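PDB 3H6E: carbohydrate kinase, FGGY from Novosphingobium aromaticivorans, which probably phosphorylates a sugar or related carbohydrate substrate. Local coordinates for residues D107-R112 with S120-D125. Numbering follows the deposited sequence.
Sequences DYRSQR and SPALPD
In the N-terminal FGGY domain, the C-terminal end of helix 102-109 and the turn after it meet the extended loop that runs from helix 115-118 to helix 129-139, through R109 and R112. R112 NH2 donates to S120 O over 2.8 Å, arriving above the carbonyl plane, 53° out of it, and a water accepts from R112 NH1 at 3.1 Å. The same NH2 forms a salt bridge with D176, which also takes hydrogen bonds from S120 OG and Y108 OH, so one carboxylate ties both segments together. A bend at chi3 (81°) turns the guanidinium toward the loop, where A122 CA lies 3.6 Å over one face, while R112 CG rests on a face of the Y108 ring. A leucine in place of R112 would probably leave S120 O without this donor and D176 without its cationic mate. R109 reaches L123 O with NH2 through a weak bond of 2.8 Å, near its guanidinium plane. A122 CB lies over one face of that group, 3.5 Å from R109 NE; the methyl is small enough to let R109 lie over it while A122 CA meets R112. Such arginines link a helix end to later loop carbonyls, across short helix 115-118, in this actin-like ATPase fold.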
ATOM      1  N   ASP A 107      -1.477  -1.467 -27.504  1.00 31.12           N
ATOM      2  CA  ASP A 107      -2.662  -0.742 -27.942  1.00 32.74           C
ATOM      3  C   ASP A 107      -3.201   0.113 -26.803  1.00 31.84           C
ATOM      4  O   ASP A 107      -3.537   1.283 -26.994  1.00 31.31           O
ATOM      5  CB  ASP A 107      -3.748  -1.710 -28.420  1.00 34.83           C
ATOM      6  CG  ASP A 107      -3.379  -2.408 -29.714  1.00 37.38           C
ATOM      7  OD1 ASP A 107      -2.169  -2.497 -30.015  1.00 38.23           O
ATOM      8  OD2 ASP A 107      -4.299  -2.867 -30.426  1.00 38.51           O
ATOM      9  N   TYR A 108      -3.286  -0.481 -25.618  1.00 30.85           N
ATOM     10  CA  TYR A 108      -3.752   0.242 -24.445  1.00 30.67           C
ATOM     11  C   TYR A 108      -2.764   1.333 -24.050  1.00 29.03           C
ATOM     12  O   TYR A 108      -3.147   2.480 -23.831  1.00 27.82           O
ATOM     13  CB  TYR A 108      -3.984  -0.708 -23.272  1.00 28.21           C
ATOM     14  CG  TYR A 108      -4.377   0.015 -22.007  1.00 27.80           C
ATOM     15  CD1 TYR A 108      -5.598   0.673 -21.916  1.00 29.15           C
ATOM     16  CD2 TYR A 108      -3.528   0.048 -20.905  1.00 25.72           C
ATOM     17  CE1 TYR A 108      -5.967   1.343 -20.764  1.00 28.27           C
ATOM     18  CE2 TYR A 108      -3.888   0.713 -19.747  1.00 24.68           C
ATOM     19  CZ  TYR A 108      -5.108   1.360 -19.684  1.00 26.60           C
ATOM     20  OH  TYR A 108      -5.474   2.028 -18.538  1.00 26.90           O
ATOM     21  N   ARG A 109      -1.490   0.967 -23.973  1.00 28.31           N
ATOM     22  CA  ARG A 109      -0.445   1.894 -23.544  1.00 30.27           C
ATOM     23  C   ARG A 109      -0.442   3.208 -24.323  1.00 30.73           C
ATOM     24  O   ARG A 109      -0.105   4.256 -23.772  1.00 30.11           O
ATOM     25  CB  ARG A 109       0.933   1.236 -23.656  1.00 27.77           C
ATOM     26  CG  ARG A 109       1.267   0.311 -22.515  1.00 28.35           C
ATOM     27  CD  ARG A 109       1.507   1.082 -21.241  1.00 27.26           C
ATOM     28  NE  ARG A 109       1.610   0.194 -20.088  1.00 28.52           N
ATOM     29  CZ  ARG A 109       2.693  -0.511 -19.783  1.00 26.94           C
ATOM     30  NH1 ARG A 109       3.767  -0.436 -20.555  1.00 23.74           N
ATOM     31  NH2 ARG A 109       2.698  -1.293 -18.709  1.00 24.75           N
ATOM     32  N   SER A 110      -0.809   3.151 -25.600  1.00 30.32           N
ATOM     33  CA  SER A 110      -0.685   4.317 -26.477  1.00 32.82           C
ATOM     34  C   SER A 110      -1.911   5.221 -26.434  1.00 30.77           C
ATOM     35  O   SER A 110      -1.978   6.222 -27.145  1.00 31.94           O
ATOM     36  CB  SER A 110      -0.380   3.893 -27.923  1.00 33.67           C
ATOM     37  OG  SER A 110      -1.372   3.011 -28.428  1.00 35.06           O
ATOM     38  N   GLN A 111      -2.870   4.876 -25.585  1.00 30.35           N
ATOM     39  CA  GLN A 111      -4.122   5.620 -25.508  1.00 30.02           C
ATOM     40  C   GLN A 111      -4.413   6.117 -24.080  1.00 28.54           C
ATOM     41  O   GLN A 111      -5.450   6.726 -23.816  1.00 27.94           O
ATOM     42  CB  GLN A 111      -5.260   4.768 -26.095  1.00 29.30           C
ATOM     43  CG  GLN A 111      -6.640   5.029 -25.551  1.00 28.68           C
ATOM     44  CD  GLN A 111      -6.897   4.266 -24.272  1.00 31.21           C
ATOM     45  OE1 GLN A 111      -5.977   3.699 -23.678  1.00 30.43           O
ATOM     46  NE2 GLN A 111      -8.148   4.243 -23.842  1.00 32.12           N
ATOM     47  N   ARG A 112      -3.468   5.882 -23.173  1.00 27.68           N
ATOM     48  CA  ARG A 112      -3.580   6.339 -21.787  1.00 25.91           C
ATOM     49  C   ARG A 112      -3.471   7.864 -21.646  1.00 26.14           C
ATOM     50  O   ARG A 112      -2.914   8.545 -22.513  1.00 25.01           O
ATOM     51  CB  ARG A 112      -2.512   5.664 -20.922  1.00 26.81           C
ATOM     52  CG  ARG A 112      -2.746   4.177 -20.678  1.00 26.45           C
ATOM     53  CD  ARG A 112      -1.510   3.509 -20.079  1.00 25.23           C
ATOM     54  NE  ARG A 112      -1.384   3.710 -18.635  1.00 25.37           N
ATOM     55  CZ  ARG A 112      -0.568   4.589 -18.054  1.00 25.91           C
ATOM     56  NH1 ARG A 112       0.211   5.374 -18.786  1.00 25.85           N
ATOM     57  NH2 ARG A 112      -0.526   4.682 -16.731  1.00 23.56           N
ATOM     58  N   SER A 120      -1.012   8.015 -12.259  1.00 22.98           N
ATOM     59  CA  SER A 120      -0.941   6.574 -12.457  1.00 23.74           C
ATOM     60  C   SER A 120       0.113   6.252 -13.512  1.00 23.23           C
ATOM     61  O   SER A 120      -0.054   6.588 -14.680  1.00 23.77           O
ATOM     62  CB  SER A 120      -2.306   6.022 -12.885  1.00 23.30           C
ATOM     63  OG  SER A 120      -2.285   4.605 -12.989  1.00 24.09           O
ATOM     64  N   PRO A 121       1.208   5.600 -13.097  1.00 23.27           N
ATOM     65  CA  PRO A 121       2.299   5.243 -14.008  1.00 23.04           C
ATOM     66  C   PRO A 121       1.976   3.962 -14.764  1.00 23.98           C
ATOM     67  O   PRO A 121       1.181   3.157 -14.282  1.00 24.16           O
ATOM     68  CB  PRO A 121       3.483   4.986 -13.058  1.00 23.87           C
ATOM     69  CG  PRO A 121       2.978   5.285 -11.659  1.00 22.52           C
ATOM     70  CD  PRO A 121       1.492   5.173 -11.721  1.00 21.71           C
ATOM     71  N   ALA A 122       2.586   3.778 -15.931  1.00 26.14           N
ATOM     72  CA  ALA A 122       2.429   2.538 -16.682  1.00 25.18           C
ATOM     73  C   ALA A 122       3.024   1.390 -15.884  1.00 25.03           C
ATOM     74  O   ALA A 122       4.206   1.404 -15.549  1.00 24.31           O
ATOM     75  CB  ALA A 122       3.100   2.642 -18.042  1.00 24.83           C
ATOM     76  N   LEU A 123       2.199   0.397 -15.578  1.00 26.03           N
ATOM     77  CA  LEU A 123       2.649  -0.761 -14.826  1.00 24.28           C
ATOM     78  C   LEU A 123       2.348  -2.042 -15.598  1.00 25.74           C
ATOM     79  O   LEU A 123       1.405  -2.089 -16.386  1.00 26.72           O
ATOM     80  CB  LEU A 123       1.991  -0.787 -13.446  1.00 23.03           C
ATOM     81  CG  LEU A 123       2.396   0.356 -12.511  1.00 23.94           C
ATOM     82  CD1 LEU A 123       1.516   0.396 -11.273  1.00 22.79           C
ATOM     83  CD2 LEU A 123       3.872   0.255 -12.126  1.00 22.26           C
ATOM     84  N   PRO A 124       3.165  -3.081 -15.378  1.00 24.42           N
ATOM     85  CA  PRO A 124       3.046  -4.375 -16.059  1.00 25.12           C
ATOM     86  C   PRO A 124       1.794  -5.163 -15.669  1.00 26.26           C
ATOM     87  O   PRO A 124       1.200  -4.932 -14.615  1.00 25.43           O
ATOM     88  CB  PRO A 124       4.298  -5.134 -15.592  1.00 23.44           C
ATOM     89  CG  PRO A 124       5.235  -4.084 -15.102  1.00 25.05           C
ATOM     90  CD  PRO A 124       4.362  -3.017 -14.525  1.00 24.61           C
ATOM     91  N   ASP A 125       1.407  -6.094 -16.534  1.00 27.50           N
ATOM     92  CA  ASP A 125       0.304  -7.005 -16.259  1.00 26.58           C
ATOM     93  C   ASP A 125      -0.978  -6.259 -15.881  1.00 27.12           C
ATOM     94  O   ASP A 125      -1.432  -5.375 -16.612  1.00 26.49           O
ATOM     95  CB  ASP A 125       0.717  -7.996 -15.170  1.00 27.54           C
ATOM     96  CG  ASP A 125       2.107  -8.568 -15.407  1.00 28.75           C
ATOM     97  OD1 ASP A 125       3.003  -8.322 -14.577  1.00 28.56           O
ATOM     98  OD2 ASP A 125       2.311  -9.249 -16.436  1.00 28.15           O
TER
HETATM   99  O   HOH W   1       2.192   7.184 -17.155  1.00 25.80           O